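Local coordinates for RRNA methyltransferase (Streptomyces viridochromogenes, PDB 1O9G), which methylates N1 of guanine-2535 in 23S ribosomal RNA with S-adenosyl-L-methionine as donor and so confers resistance to the antibiotic avilamycin, at residues A[94-97]-A[98-101]; A[128-131]-A[132-135]; A[239-242]-A[243-246]. The protein carries 3 engineered substitutions. All coordinates share one frame; numbering follows the deposited sequence.

The three contacts follow one another along the chain of a Rossmann-like methyltransferase built round a mixed sheet of seven strands. Interaction 1 ends helix 87-98 and leads into helix 102-119; interaction 2 lies within the next helix, 122-140; interaction 3 comes near the C-terminus, where strand 235-241 passes into helix 242-247. Interactions 1 and 2 occupy the same side of the molecule, their centres about 14 Å apart, and helix 102-119 connects them. Interaction 3 is on the opposite side of the chain's centre, about 30 Å from interaction 1 and about 38 Å from interaction 2 between centres. The first two thus lie toward the sheet's 147-151 edge, the third toward its 228-232 edge.

Interaction 1 (A[94-97]-A[98-101])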
ATOM      1  N   ALA A  94       5.827   2.849  10.579  1.00 13.11           N
ATOM      2  CA  ALA A  94       5.081   2.855  11.817  1.00 12.64           C
ATOM      3  C   ALA A  94       4.509   4.254  12.085  1.00 13.32           C
ATOM      4  O   ALA A  94       3.396   4.369  12.561  1.00 13.16           O
ATOM      5  CB  ALA A  94       5.942   2.402  12.961  1.00 14.69           C
ATOM      6  N   LYS A  95       5.268   5.315  11.809  1.00 13.74           N
ATOM      7  CA  LYS A  95       4.762   6.682  11.940  1.00 14.74           C
ATOM      8  C   LYS A  95       3.590   6.907  11.002  1.00 13.58           C
ATOM      9  O   LYS A  95       2.608   7.552  11.366  1.00 14.14           O
ATOM     10  CB  LYS A  95       5.851   7.743  11.682  1.00 18.06           C
ATOM     11  CG  LYS A  95       6.900   7.822  12.750  1.00 23.46           C
ATOM     12  CD  LYS A  95       7.850   8.989  12.480  1.00 29.17           C
ATOM     13  CE  LYS A  95       7.301  10.328  12.953  1.00 35.25           C
ATOM     14  NZ  LYS A  95       8.392  11.321  13.130  1.00 44.84           N
ATOM     15  N   ASN A  96       3.672   6.378   9.792  1.00 11.89           N
ATOM     16  CA  ASN A  96       2.559   6.530   8.861  1.00 11.97           C
ATOM     17  C   ASN A  96       1.350   5.746   9.338  1.00 11.72           C
ATOM     18  O   ASN A  96       0.243   6.266   9.327  1.00 12.70           O
ATOM     19  CB  ASN A  96       2.938   6.179   7.414  1.00 12.33           C
ATOM     20  CG  ASN A  96       3.589   7.323   6.686  1.00 13.87           C
ATOM     21  OD1 ASN A  96       3.141   8.450   6.841  1.00 16.04           O
ATOM     22  ND2 ASN A  96       4.606   7.057   5.842  1.00 13.64           N
ATOM     23  N   LEU A  97       1.542   4.507   9.777  1.00 11.70           N
ATOM     24  CA  LEU A  97       0.406   3.716  10.248  1.00 12.01           C
ATOM     25  C   LEU A  97      -0.265   4.294  11.494  1.00 12.30           C
ATOM     26  O   LEU A  97      -1.435   4.059  11.739  1.00 12.64           O
ATOM     27  CB  LEU A  97       0.756   2.259  10.508  1.00 14.38           C
ATOM     28  CG  LEU A  97       1.023   1.446   9.278  1.00 17.89           C
ATOM     29  CD1 LEU A  97       1.199   0.006   9.755  1.00 21.07           C
ATOM     30  CD2 LEU A  97      -0.011   1.486   8.221  1.00 22.82           C
ATOM     31  N   ALA A  98       0.497   5.030  12.296  1.00 12.98           N
ATOM     32  CA  ALA A  98      -0.069   5.726  13.442  1.00 13.07           C
ATOM     33  C   ALA A  98      -1.194   6.686  12.999  1.00 12.80           C
ATOM     34  O   ALA A  98      -2.084   6.991  13.784  1.00 15.05           O
ATOM     35  CB  ALA A  98       1.002   6.453  14.216  1.00 14.86           C
ATOM     36  N   LEU A  99      -1.134   7.180  11.766  1.00 12.65           N
ATOM     37  CA  LEU A  99      -2.142   8.071  11.217  1.00 12.95           C
ATOM     38  C   LEU A  99      -3.466   7.401  10.870  1.00 12.73           C
ATOM     39  O   LEU A  99      -4.406   8.080  10.471  1.00 13.50           O
ATOM     40  CB  LEU A  99      -1.588   8.781   9.970  1.00 12.80           C
ATOM     41  CG  LEU A  99      -0.296   9.572  10.216  1.00 11.91           C
ATOM     42  CD1 LEU A  99       0.234  10.025   8.887  1.00 13.25           C
ATOM     43  CD2 LEU A  99      -0.527  10.740  11.148  1.00 14.50           C
ATOM     44  N   LEU A 100      -3.556   6.093  11.038  1.00 12.40           N
ATOM     45  CA  LEU A 100      -4.794   5.363  10.770  1.00 12.06           C
ATOM     46  C   LEU A 100      -5.744   5.383  11.953  1.00 13.10           C
ATOM     47  O   LEU A 100      -6.774   4.721  11.899  1.00 13.40           O
ATOM     48  CB  LEU A 100      -4.498   3.939  10.330  1.00 11.32           C
ATOM     49  CG  LEU A 100      -3.756   3.861   9.011  1.00 11.60           C
ATOM     50  CD1 LEU A 100      -3.432   2.446   8.709  1.00 14.60           C
ATOM     51  CD2 LEU A 100      -4.558   4.486   7.857  1.00 13.04           C
ATOM     52  N   SER A 101      -5.414   6.111  13.005  1.00 15.91           N
ATOM     53  CA  SER A 101      -6.388   6.351  14.070  1.00 17.34           C
ATOM     54  C   SER A 101      -6.634   7.835  14.252  1.00 17.59           C
ATOM     55  O   SER A 101      -5.762   8.656  13.976  1.00 17.06           O
ATOM     56  CB  SER A 101      -5.959   5.736  15.385  1.00 19.39           C
ATOM     57  OG  SER A 101      -5.000   6.551  16.012  1.00 22.07           O
TER
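Leu97 and Leu100 meet where helix 87-98 of the Rossmann-like fold runs out into a type I beta turn, Ala98 to Ser101. The Leu100 side chain begins over the carbonyl of Leu97: its CB lies 3.4 Å from Leu97 O, and CG follows at 3.6 Å from the same oxygen. With CG anti to its own carbonyl carbon (chi1 -64°), the chain carries CD1 on to Leu97 CD2, 3.6 Å away, so the two leucines touch by one methyl each while their side chains cross at a slant. Both turn to the core, where Leu97 packs on Leu66 of helix 64-72 and both reach Cys147 of strand 147-151.

Along the backbone the hydrogen bonds shorten in span: Ala98 N donates to Ala94 O, four residues back, whereas Leu99 N and Leu100 N reach only three back, to Asn96 O and Leu97 O. Ser101 is the N-cap of the following helix, its OG accepting from Gly104 N. Asn96 OD1 accepts from His23 N and its ND2 donates to Ser62 O; the same OD1 lies 3.9 Å from Leu99 CD1.

Interaction 2 (A[128-131]-A[132-135]); sequences AQAA and RRLR
Gln129 and Arg133, one turn apart on the surface of helix 122-140, lie side by side and point the same way, an i to i+4 pairing on a regular alpha helix. Gln129 sets its CG between the backbone N and the carbonyl carbon (chi1 68°), unusual in a helix, and then runs out extended. Its CG thereby lies 3.6 Å from Arg133 NH1, and the amide and guanidinium planes are 58° apart. Arg133 takes the other course: CG is anti to the carbonyl carbon, and a bend at chi3 (-70°) folds the group back over the helix. Gln129 O then lies over the centre of one guanidinium face, 3.8 Å above the plane. Beyond the helix, NH2 forms a salt bridge with Asp15.

Arg132 also bends at chi3. Its guanidinium has Gln129 O above one face, toward the rim, while NH1 makes a salt bridge with Glu136 one turn on. Arg135 bends in the same sense; its NH2 pairs with Glu109 of helix 102-119, so this helix is tied to its neighbour by charge as well as by Ala131 and Arg132 packing on Glu109.

Beneath the arginines the main chain is regular: Arg132 N, Arg133 N, Leu134 N and Arg135 N each donate to the carbonyl four residues back. On the buried side Leu134 CG sits 3.3 Å from Ala130 O, and the side chain packs on Leu16. A water accepts from Arg135 NE at 2.8 Å and donates weakly to Ala131 O at 3.2 Å.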
ATOM      1  N   ALA A 128      -1.636  21.246   9.128  1.00 14.68           N
ATOM      2  CA  ALA A 128      -2.481  21.019  10.300  1.00 16.49           C
ATOM      3  C   ALA A 128      -3.932  20.877   9.876  1.00 16.59           C
ATOM      4  O   ALA A 128      -4.591  19.969  10.345  1.00 15.89           O
ATOM      5  CB  ALA A 128      -2.314  22.130  11.320  1.00 17.67           C
ATOM      6  N   GLN A 129      -4.423  21.742   8.988  1.00 16.87           N
ATOM      7  CA  GLN A 129      -5.799  21.659   8.498  1.00 18.89           C
ATOM      8  C   GLN A 129      -6.041  20.381   7.687  1.00 17.56           C
ATOM      9  O   GLN A 129      -7.121  19.807   7.762  1.00 19.08           O
ATOM     10  CB  GLN A 129      -6.199  22.927   7.709  1.00 20.46           C
ATOM     11  CG  GLN A 129      -5.522  23.208   6.324  1.00 24.35           C
ATOM     12  CD  GLN A 129      -5.908  24.557   5.707  1.00 28.92           C
ATOM     13  OE1 GLN A 129      -5.168  25.536   5.838  1.00 28.66           O
ATOM     14  NE2 GLN A 129      -7.063  24.615   5.037  1.00 29.99           N
ATOM     15  N   ALA A 130      -5.052  19.940   6.920  1.00 16.22           N
ATOM     16  CA  ALA A 130      -5.166  18.682   6.183  1.00 16.37           C
ATOM     17  C   ALA A 130      -5.336  17.515   7.174  1.00 15.89           C
ATOM     18  O   ALA A 130      -6.130  16.600   6.955  1.00 16.85           O
ATOM     19  CB  ALA A 130      -3.960  18.464   5.273  1.00 16.22           C
ATOM     20  N   ALA A 131      -4.600  17.546   8.277  1.00 15.85           N
ATOM     21  CA  ALA A 131      -4.686  16.467   9.282  1.00 15.51           C
ATOM     22  C   ALA A 131      -6.057  16.468   9.937  1.00 16.30           C
ATOM     23  O   ALA A 131      -6.603  15.402  10.193  1.00 17.73           O
ATOM     24  CB  ALA A 131      -3.601  16.615  10.332  1.00 15.58           C
ATOM     25  N   ARG A 132      -6.604  17.657  10.205  1.00 17.46           N
ATOM     26  CA  ARG A 132      -7.941  17.790  10.760  1.00 19.66           C
ATOM     27  C   ARG A 132      -8.968  17.193   9.795  1.00 19.54           C
ATOM     28  O   ARG A 132      -9.818  16.422  10.223  1.00 19.93           O
ATOM     29  CB  ARG A 132      -8.284  19.255  11.041  1.00 21.46           C
ATOM     30  CG  ARG A 132      -9.742  19.483  11.392  1.00 26.12           C
ATOM     31  CD  ARG A 132     -10.117  20.959  11.532  1.00 31.62           C
ATOM     32  NE  ARG A 132      -9.876  21.738  10.304  1.00 36.12           N
ATOM     33  CZ  ARG A 132     -10.633  21.670   9.199  1.00 40.31           C
ATOM     34  NH1 ARG A 132     -11.675  20.840   9.127  1.00 42.00           N
ATOM     35  NH2 ARG A 132     -10.344  22.426   8.143  1.00 41.47           N
ATOM     36  N   ARG A 133      -8.892  17.531   8.514  1.00 18.90           N
ATOM     37  CA  ARG A 133      -9.842  17.012   7.533  1.00 19.13           C
ATOM     38  C   ARG A 133      -9.748  15.485   7.403  1.00 17.95           C
ATOM     39  O   ARG A 133     -10.787  14.784   7.343  1.00 18.98           O
ATOM     40  CB  ARG A 133      -9.682  17.660   6.170  1.00 19.90           C
ATOM     41  CG  ARG A 133     -10.119  19.121   6.096  1.00 23.03           C
ATOM     42  CD  ARG A 133     -10.152  19.623   4.686  1.00 26.74           C
ATOM     43  NE  ARG A 133      -8.802  19.750   4.145  1.00 27.85           N
ATOM     44  CZ  ARG A 133      -8.054  20.846   4.196  1.00 25.22           C
ATOM     45  NH1 ARG A 133      -8.513  21.983   4.701  1.00 29.12           N
ATOM     46  NH2 ARG A 133      -6.829  20.825   3.703  1.00 22.58           N
ATOM     47  N   LEU A 134      -8.537  14.968   7.400  1.00 16.21           N
ATOM     48  CA  LEU A 134      -8.340  13.519   7.306  1.00 15.30           C
ATOM     49  C   LEU A 134      -8.944  12.837   8.527  1.00 15.43           C
ATOM     50  O   LEU A 134      -9.513  11.756   8.394  1.00 15.65           O
ATOM     51  CB  LEU A 134      -6.845  13.146   7.134  1.00 14.64           C
ATOM     52  CG  LEU A 134      -6.224  13.504   5.792  1.00 15.52           C
ATOM     53  CD1 LEU A 134      -4.706  13.272   5.876  1.00 15.92           C
ATOM     54  CD2 LEU A 134      -6.850  12.692   4.676  1.00 15.09           C
ATOM     55  N   ARG A 135      -8.752  13.405   9.709  1.00 15.43           N
ATOM     56  CA  ARG A 135      -9.347  12.870  10.938  1.00 15.78           C
ATOM     57  C   ARG A 135     -10.868  12.868  10.875  1.00 17.13           C
ATOM     58  O   ARG A 135     -11.494  11.889  11.263  1.00 17.25           O
ATOM     59  CB  ARG A 135      -8.882  13.603  12.184  1.00 17.91           C
ATOM     60  CG  ARG A 135      -9.475  13.081  13.480  1.00 19.63           C
ATOM     61  CD  ARG A 135      -8.973  13.731  14.757  1.00 24.19           C
ATOM     62  NE  ARG A 135      -8.747  15.160  14.618  1.00 26.66           N
ATOM     63  CZ  ARG A 135      -9.683  16.085  14.563  1.00 32.51           C
ATOM     64  NH1 ARG A 135     -10.966  15.769  14.690  1.00 35.24           N
ATOM     65  NH2 ARG A 135      -9.319  17.357  14.415  1.00 32.25           N
TER
HETATM   66  O   HOH W   1      -6.341  15.768  13.351  1.00 25.20           O

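Interaction 3 (A[239-242]-A[243-246]). Engineered in segment 239-242: Met239 (natural residue Leu).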
HETATM    1  N   MSE A 239      -1.978  -7.982 -11.785  1.00 17.86           N
HETATM    2  CA  MSE A 239      -2.719  -8.637 -10.715  1.00 17.59           C
HETATM    3  C   MSE A 239      -2.904 -10.099 -11.047  1.00 17.36           C
HETATM    4  O   MSE A 239      -3.196 -10.433 -12.167  1.00 19.67           O
HETATM    5  CB  MSE A 239      -4.122  -8.036 -10.604  1.00 22.04           C
HETATM    6  CG  MSE A 239      -4.178  -6.561 -10.370  1.00 26.57           C
HETATM    7 SE   MSE A 239      -6.000  -5.947 -10.262  1.00 38.49          SE
HETATM    8  CE  MSE A 239      -6.910  -7.398 -11.257  1.00 41.55           C
ATOM      9  N   VAL A 240      -2.742 -10.930 -10.029  1.00 16.62           N
ATOM     10  CA  VAL A 240      -2.958 -12.357 -10.144  1.00 17.13           C
ATOM     11  C   VAL A 240      -3.792 -12.861  -8.969  1.00 16.56           C
ATOM     12  O   VAL A 240      -3.852 -12.271  -7.920  1.00 17.29           O
ATOM     13  CB  VAL A 240      -1.605 -13.158 -10.176  1.00 17.59           C
ATOM     14  CG1 VAL A 240      -0.771 -12.781 -11.391  1.00 20.79           C
ATOM     15  CG2 VAL A 240      -0.854 -13.001  -8.934  1.00 18.53           C
ATOM     16  N   ARG A 241      -4.437 -13.993  -9.175  1.00 17.09           N
ATOM     17  CA  ARG A 241      -5.188 -14.630  -8.136  1.00 18.22           C
ATOM     18  C   ARG A 241      -4.325 -15.658  -7.422  1.00 17.57           C
ATOM     19  O   ARG A 241      -3.640 -16.426  -8.077  1.00 17.46           O
ATOM     20  CB  ARG A 241      -6.392 -15.329  -8.744  1.00 19.92           C
ATOM     21  CG  ARG A 241      -7.206 -16.084  -7.723  1.00 24.23           C
ATOM     22  CD  ARG A 241      -8.672 -16.208  -8.023  1.00 29.87           C
ATOM     23  NE  ARG A 241      -9.309 -14.934  -8.300  1.00 32.24           N
ATOM     24  CZ  ARG A 241      -9.773 -14.539  -9.480  1.00 37.86           C
ATOM     25  NH1 ARG A 241      -9.609 -15.301 -10.570  1.00 40.43           N
ATOM     26  NH2 ARG A 241     -10.404 -13.355  -9.578  1.00 37.11           N
ATOM     27  N   ALA A 242      -4.445 -15.728  -6.111  1.00 18.61           N
ATOM     28  CA  ALA A 242      -3.638 -16.648  -5.296  1.00 19.50           C
ATOM     29  C   ALA A 242      -3.799 -18.093  -5.775  1.00 18.77           C
ATOM     30  O   ALA A 242      -2.804 -18.769  -5.998  1.00 19.55           O
ATOM     31  CB  ALA A 242      -3.989 -16.521  -3.839  1.00 23.45           C
ATOM     32  N   ALA A 243      -5.034 -18.531  -5.996  1.00 17.96           N
ATOM     33  CA  ALA A 243      -5.295 -19.910  -6.461  1.00 20.43           C
ATOM     34  C   ALA A 243      -4.575 -20.195  -7.759  1.00 19.47           C
ATOM     35  O   ALA A 243      -4.093 -21.317  -7.970  1.00 23.01           O
ATOM     36  CB  ALA A 243      -6.771 -20.150  -6.628  1.00 22.16           C
ATOM     37  N   ASP A 244      -4.525 -19.217  -8.655  1.00 18.35           N
ATOM     38  CA  ASP A 244      -3.848 -19.390  -9.940  1.00 18.60           C
ATOM     39  C   ASP A 244      -2.352 -19.516  -9.782  1.00 18.53           C
ATOM     40  O   ASP A 244      -1.714 -20.287 -10.503  1.00 20.27           O
ATOM     41  CB  ASP A 244      -4.160 -18.240 -10.909  1.00 18.66           C
ATOM     42  CG  ASP A 244      -5.620 -18.185 -11.334  1.00 22.95           C
ATOM     43  OD1 ASP A 244      -6.337 -19.212 -11.274  1.00 28.83           O
ATOM     44  OD2 ASP A 244      -6.131 -17.158 -11.806  1.00 23.36           O
ATOM     45  N   VAL A 245      -1.768 -18.779  -8.849  1.00 17.84           N
ATOM     46  CA  VAL A 245      -0.344 -18.892  -8.602  1.00 18.86           C
ATOM     47  C   VAL A 245      -0.021 -20.331  -8.166  1.00 19.92           C
ATOM     48  O   VAL A 245       0.927 -20.942  -8.650  1.00 21.12           O
ATOM     49  CB  VAL A 245       0.140 -17.918  -7.547  1.00 20.06           C
ATOM     50  CG1 VAL A 245       1.581 -18.180  -7.196  1.00 23.63           C
ATOM     51  CG2 VAL A 245      -0.037 -16.472  -8.017  1.00 21.09           C
ATOM     52  N   LEU A 246      -0.821 -20.890  -7.267  1.00 21.84           N
ATOM     53  CA  LEU A 246      -0.585 -22.257  -6.784  1.00 24.80           C
ATOM     54  C   LEU A 246      -0.703 -23.282  -7.892  1.00 25.22           C
ATOM     55  O   LEU A 246       0.035 -24.258  -7.916  1.00 27.25           O
ATOM     56  CB  LEU A 246      -1.540 -22.625  -5.649  1.00 27.77           C
ATOM     57  CG  LEU A 246      -1.259 -21.881  -4.340  1.00 30.49           C
ATOM     58  CD1 LEU A 246      -2.159 -22.427  -3.242  1.00 35.55           C
ATOM     59  CD2 LEU A 246       0.208 -22.008  -3.946  1.00 34.91           C
TER
HETATM   60  O   HOH W   2      -4.362 -14.996 -11.911  1.00 19.25           O
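Val240 CG2 and Val245 CG2 touch at 3.7 Å where strand 235-241 turns straight into helix 242-247, their side chains crossing at about a right angle. Val245 directs CG2 there by holding it anti to its carbonyl carbon, and the same methyl lies 3.6 Å from Arg241 O. Arg241 is the N-cap residue, and its carbonyl starts the helix by accepting from Val245 N at 3.1 Å; Leu246 N repeats the pattern on Ala242 O.

Asp244 turns its carboxylate back toward Arg241. Its OD2 is 3.6 Å from Arg241 CB and takes a hydrogen bond from a water at 2.8 Å, which in turn accepts from Arg241 N. This bridge links the first turn of the helix to the last residue of the strand. The guanidinium stays apart from the carboxylate, the planes 73° from each other and Arg241 NH1 4.1 Å from Asp244 OD2, too far for a salt bridge; NH2 is hydrogen-bonded to Arg46 O. The opposite charges may still attract weakly.

Farther out, the engineered selenomethionine Met239 is hydrogen-bonded through its backbone to Leu227 and Glu228, and the Val240 backbone to Ile210. Val240 packs on Leu197 of helix 190-203. Strand 235-241 lies antiparallel between strands 209-214 and 228-232, and helix 242-247 leaves its end with Val245 and Leu246 resting on Ala201 of helix 190-203.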